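Local coordinates for lipoate-protein ligase, putative (Streptococcus pneumoniae, PDB 1VQZ), which is a putative lipoate-protein ligase, built from an alpha/beta domain of the lipoyl protein ligase A/B family followed by a smaller C-terminal domain, at residues N95-I99 / F110-S114; T115-T120 / L212-M217. All coordinates share one frame; numbering follows the deposited sequence.

Contact 1: residues N95-I99 / F110-S114; sequences NYTII and FKSFS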
# COMPACT_ATOMS: atom_id res chain seq x y z
N ASN A 95 -9.80 -6.19 -4.06
CA ASN A 95 -8.98 -4.98 -4.19
C ASN A 95 -9.76 -3.91 -4.94
O ASN A 95 -10.49 -4.21 -5.87
CB ASN A 95 -7.65 -5.33 -4.93
CG ASN A 95 -6.80 -6.33 -4.13
OD1 ASN A 95 -6.54 -7.47 -4.55
ND2 ASN A 95 -6.44 -5.93 -2.95
N TYR A 96 -9.58 -2.66 -4.54
CA TYR A 96 -10.17 -1.53 -5.24
C TYR A 96 -9.05 -0.55 -5.55
O TYR A 96 -8.04 -0.45 -4.80
CB TYR A 96 -11.30 -0.82 -4.43
CG TYR A 96 -10.83 -0.17 -3.15
CD1 TYR A 96 -10.79 -0.87 -1.94
CD2 TYR A 96 -10.39 1.15 -3.16
CE1 TYR A 96 -10.31 -0.25 -0.78
CE2 TYR A 96 -9.91 1.76 -2.04
CZ TYR A 96 -9.87 1.07 -0.85
OH TYR A 96 -9.40 1.76 0.25
N THR A 97 -9.26 0.19 -6.65
CA THR A 97 -8.33 1.24 -7.09
C THR A 97 -9.11 2.48 -7.54
O THR A 97 -9.96 2.38 -8.39
CB THR A 97 -7.55 0.74 -8.28
OG1 THR A 97 -6.86 -0.45 -7.91
CG2 THR A 97 -6.60 1.76 -8.77
N ILE A 98 -8.81 3.63 -6.94
CA ILE A 98 -9.42 4.92 -7.28
C ILE A 98 -8.28 5.87 -7.64
O ILE A 98 -7.56 6.32 -6.78
CB ILE A 98 -10.18 5.48 -6.08
CG1 ILE A 98 -11.12 4.41 -5.52
CG2 ILE A 98 -10.98 6.73 -6.44
CD1 ILE A 98 -11.57 4.74 -4.13
N ILE A 99 -8.18 6.20 -8.92
CA ILE A 99 -7.18 7.13 -9.45
C ILE A 99 -7.80 8.41 -9.94
O ILE A 99 -8.85 8.40 -10.62
CB ILE A 99 -6.44 6.48 -10.61
CG1 ILE A 99 -5.62 5.28 -10.09
CG2 ILE A 99 -5.56 7.47 -11.34
CD1 ILE A 99 -5.47 4.18 -11.11
N PHE A 110 -11.15 7.90 -1.79
CA PHE A 110 -11.69 6.88 -0.90
C PHE A 110 -13.00 7.34 -0.31
O PHE A 110 -13.99 6.61 -0.34
CB PHE A 110 -10.72 6.55 0.25
CG PHE A 110 -11.20 5.40 1.12
CD1 PHE A 110 -11.50 4.17 0.56
CD2 PHE A 110 -11.34 5.56 2.48
CE1 PHE A 110 -11.94 3.13 1.34
CE2 PHE A 110 -11.79 4.52 3.28
CZ PHE A 110 -12.08 3.29 2.71
N LYS A 111 -12.99 8.55 0.23
CA LYS A 111 -14.21 9.16 0.78
C LYS A 111 -15.38 9.05 -0.17
O LYS A 111 -16.48 8.73 0.24
CB LYS A 111 -13.98 10.63 1.10
CG LYS A 111 -12.98 10.86 2.23
N SER A 112 -15.17 9.33 -1.46
CA SER A 112 -16.28 9.29 -2.39
C SER A 112 -16.73 7.86 -2.72
O SER A 112 -17.90 7.63 -2.97
CB SER A 112 -15.99 10.13 -3.65
OG SER A 112 -14.86 9.72 -4.36
N PHE A 113 -15.79 6.90 -2.70
CA PHE A 113 -16.09 5.46 -2.91
C PHE A 113 -16.85 4.86 -1.73
O PHE A 113 -17.66 3.94 -1.88
CB PHE A 113 -14.75 4.74 -3.12
CG PHE A 113 -14.83 3.22 -3.22
CD1 PHE A 113 -15.54 2.61 -4.23
CD2 PHE A 113 -14.15 2.41 -2.29
CE1 PHE A 113 -15.55 1.19 -4.34
CE2 PHE A 113 -14.16 1.02 -2.37
CZ PHE A 113 -14.86 0.39 -3.40
N SER A 114 -16.59 5.43 -0.57
CA SER A 114 -17.08 4.88 0.69
C SER A 114 -18.62 4.88 0.74
O SER A 114 -19.22 4.00 1.32
CB SER A 114 -16.49 5.70 1.84
OG SER A 114 -17.23 6.91 2.02
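The ring of Y96 carries F113 over one face in an offset stack, with centroids 4.9 Å apart and planes at 30°. CE2 of F113 lies off-centre, toward the rim, 3.6 Å from Y96 CG. CE1 of F110 comes 3.1 Å from Y96 OH. The plane of F110 is near parallel to that of Y96, but the rings are slid apart and barely overlap. The three rings form an aromatic cluster where helix 110-123 packs on strand 93-101 of the large mixed sheet. The helix runs across the strand at 125°, with the short axes 9.5 Å apart.

Y96 and I98 are alternate residues of the strand, and both point toward the helix. The first torsion of Y96 (chi1 65°) sets CG between the backbone N and the carbonyl carbon, and the ring reaches along to both phenylalanines. Its OH is hydrogen-bonded to N146 OD1 on strand 141-151, which satisfies the buried hydroxyl. F113 also meets the ring of F44 on strand 42-47. Next to the stack, the I98 CD1 methyl presses on the root of F113, 3.3 Å from its CB, and comes within 3.9 Å of F110 CA.

Contact 2: residues T115-T120 / L212-M217; sequences TPVINT and LLLEYM. With EDO (1,2-ethanediol), chain E.
Y216 reaches from helix 206-220 into a hole formed by T115, P116, N119 and T120, as a knob. At its tip, N119 ND2 donates to Y216 OH over 2.6 Å. The bond is nearly straight, at 167°, and the hydroxyl lies in the plane of the amide. The P116 carbonyl oxygen stands over the centre of one ring face, and P116 CB is 3.3 Å from Y216 CD1. The first torsion of Y216 (chi1 -166°) puts CG anti to the backbone N and sends the ring across to the other helix.

L213 and M217 fill in beside it. L213 CD2 lies 3.3 Å from T120 OG1 and 4.0 Å from V117 CG2. The selenium of M217, a selenomethionine, is 3.8 Å from P116 CG. T120 CG2 rests on L212 CB.

In the next shell, the P116 carbonyl accepts from both T120 N and T120 OG1, which reach it from opposite faces of its plane. The OG1 bond is 2.7 Å long and fixes the threonine hydroxyl. L213 touches L46, and M217 touches F44, both on strand 42-47. On the outer side of helix 206-220, E215 OE2 accepts from a 1,2-ethanediol, probably a crystallisation additive. Segments 115-120 and 212-217 cross at 122°, a helix-helix packing with one knob-into-hole residue, Y216, in the alpha/beta domain of the lipoyl protein ligase A/B family.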
# COMPACT_ATOMS: atom_id res chain seq x y z
N THR A 115 -19.25 5.89 0.13
CA THR A 115 -20.70 5.95 0.09
C THR A 115 -21.30 4.80 -0.73
O THR A 115 -22.20 4.10 -0.23
CB THR A 115 -21.24 7.34 -0.35
OG1 THR A 115 -21.19 8.22 0.78
CG2 THR A 115 -22.68 7.26 -0.81
N PRO A 116 -20.83 4.63 -1.98
CA PRO A 116 -21.15 3.43 -2.76
C PRO A 116 -20.95 2.10 -2.00
O PRO A 116 -21.84 1.24 -2.07
CB PRO A 116 -20.22 3.53 -3.97
CG PRO A 116 -20.02 4.98 -4.16
CD PRO A 116 -20.02 5.57 -2.78
N VAL A 117 -19.86 1.95 -1.26
CA VAL A 117 -19.69 0.73 -0.45
C VAL A 117 -20.79 0.62 0.61
O VAL A 117 -21.44 -0.40 0.67
CB VAL A 117 -18.31 0.61 0.17
CG1 VAL A 117 -18.18 -0.70 0.95
CG2 VAL A 117 -17.25 0.64 -0.95
N ILE A 118 -21.02 1.71 1.36
CA ILE A 118 -21.98 1.74 2.49
C ILE A 118 -23.37 1.40 2.00
O ILE A 118 -24.13 0.66 2.66
CB ILE A 118 -22.05 3.15 3.18
CG1 ILE A 118 -20.74 3.53 3.90
CG2 ILE A 118 -23.21 3.25 4.19
CD1 ILE A 118 -20.02 2.41 4.57
N ASN A 119 -23.71 1.96 0.85
CA ASN A 119 -25.03 1.83 0.27
C ASN A 119 -25.27 0.44 -0.35
O ASN A 119 -26.34 -0.14 -0.13
CB ASN A 119 -25.26 2.92 -0.77
CG ASN A 119 -25.54 4.30 -0.13
OD1 ASN A 119 -25.77 4.42 1.07
ND2 ASN A 119 -25.51 5.34 -0.95
N THR A 120 -24.29 -0.06 -1.10
CA THR A 120 -24.26 -1.47 -1.57
C THR A 120 -24.53 -2.40 -0.37
O THR A 120 -25.45 -3.22 -0.41
CB THR A 120 -22.91 -1.84 -2.27
OG1 THR A 120 -22.67 -0.96 -3.38
CG2 THR A 120 -22.88 -3.31 -2.78
N LEU A 212 -21.99 -5.92 -7.88
CA LEU A 212 -22.93 -4.96 -7.27
C LEU A 212 -22.26 -3.63 -7.01
O LEU A 212 -22.84 -2.59 -7.24
CB LEU A 212 -23.49 -5.48 -5.94
CG LEU A 212 -24.62 -6.49 -5.98
CD1 LEU A 212 -24.78 -7.22 -4.59
CD2 LEU A 212 -25.94 -5.92 -6.43
N LEU A 213 -21.02 -3.65 -6.54
CA LEU A 213 -20.27 -2.40 -6.37
C LEU A 213 -20.08 -1.64 -7.68
O LEU A 213 -20.28 -0.43 -7.74
CB LEU A 213 -18.91 -2.65 -5.75
CG LEU A 213 -18.75 -2.69 -4.26
CD1 LEU A 213 -17.25 -2.79 -3.99
CD2 LEU A 213 -19.37 -1.43 -3.60
N LEU A 214 -19.66 -2.35 -8.72
CA LEU A 214 -19.44 -1.74 -10.03
C LEU A 214 -20.77 -1.21 -10.52
O LEU A 214 -20.85 -0.06 -10.99
CB LEU A 214 -18.83 -2.73 -11.04
CG LEU A 214 -18.54 -2.13 -12.42
CD1 LEU A 214 -17.48 -1.02 -12.33
CD2 LEU A 214 -18.09 -3.16 -13.45
N GLU A 215 -21.83 -2.01 -10.40
CA GLU A 215 -23.18 -1.55 -10.82
C GLU A 215 -23.57 -0.26 -10.05
O GLU A 215 -24.09 0.71 -10.63
CB GLU A 215 -24.26 -2.65 -10.65
CG GLU A 215 -24.40 -3.62 -11.86
CD GLU A 215 -24.71 -2.91 -13.24
OE1 GLU A 215 -25.74 -2.18 -13.33
OE2 GLU A 215 -23.92 -3.09 -14.22
N TYR A 216 -23.29 -0.23 -8.75
CA TYR A 216 -23.50 1.02 -8.03
C TYR A 216 -22.70 2.19 -8.60
O TYR A 216 -23.25 3.31 -8.74
CB TYR A 216 -23.19 0.87 -6.55
CG TYR A 216 -23.72 2.03 -5.73
CD1 TYR A 216 -23.04 3.25 -5.68
CD2 TYR A 216 -24.93 1.93 -5.06
CE1 TYR A 216 -23.54 4.33 -4.95
CE2 TYR A 216 -25.44 3.02 -4.31
CZ TYR A 216 -24.73 4.21 -4.27
OH TYR A 216 -25.21 5.26 -3.53
N MSE A 217 -21.43 1.95 -8.91
CA MSE A 217 -20.55 3.03 -9.38
C MSE A 217 -21.09 3.62 -10.67
O MSE A 217 -21.12 4.86 -10.84
CB MSE A 217 -19.11 2.53 -9.53
CG MSE A 217 -18.40 2.42 -8.16
SE MSE A 217 -18.02 4.20 -7.27
CE MSE A 217 -16.60 4.81 -8.44
C1 EDO E . -20.88 -5.39 -13.62
O1 EDO E . -22.18 -5.49 -13.04
C2 EDO E . -20.78 -6.32 -14.82
O2 EDO E . -19.58 -6.01 -15.57

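Both contacts use helix 110-123, one after the other along the chain. Contact 1 takes its first turn and contact 2 the next residues. Their centres are about 11 Å apart, on the same side of the chain's centre. Contact 1 sets the start of the helix on strand 93-101 of the large mixed sheet. Contact 2 sets helix 206-220 against the following part, bringing together segments with 91 residues between them. The apolar side chains of the two contacts meet where F113 CZ packs 4.0 Å from L213 CD1 and F113 CD1 lies 4.2 Å from M217 SE. Contact 1 is the more buried of the two. Both lie within the lipoyl protein ligase A/B family region.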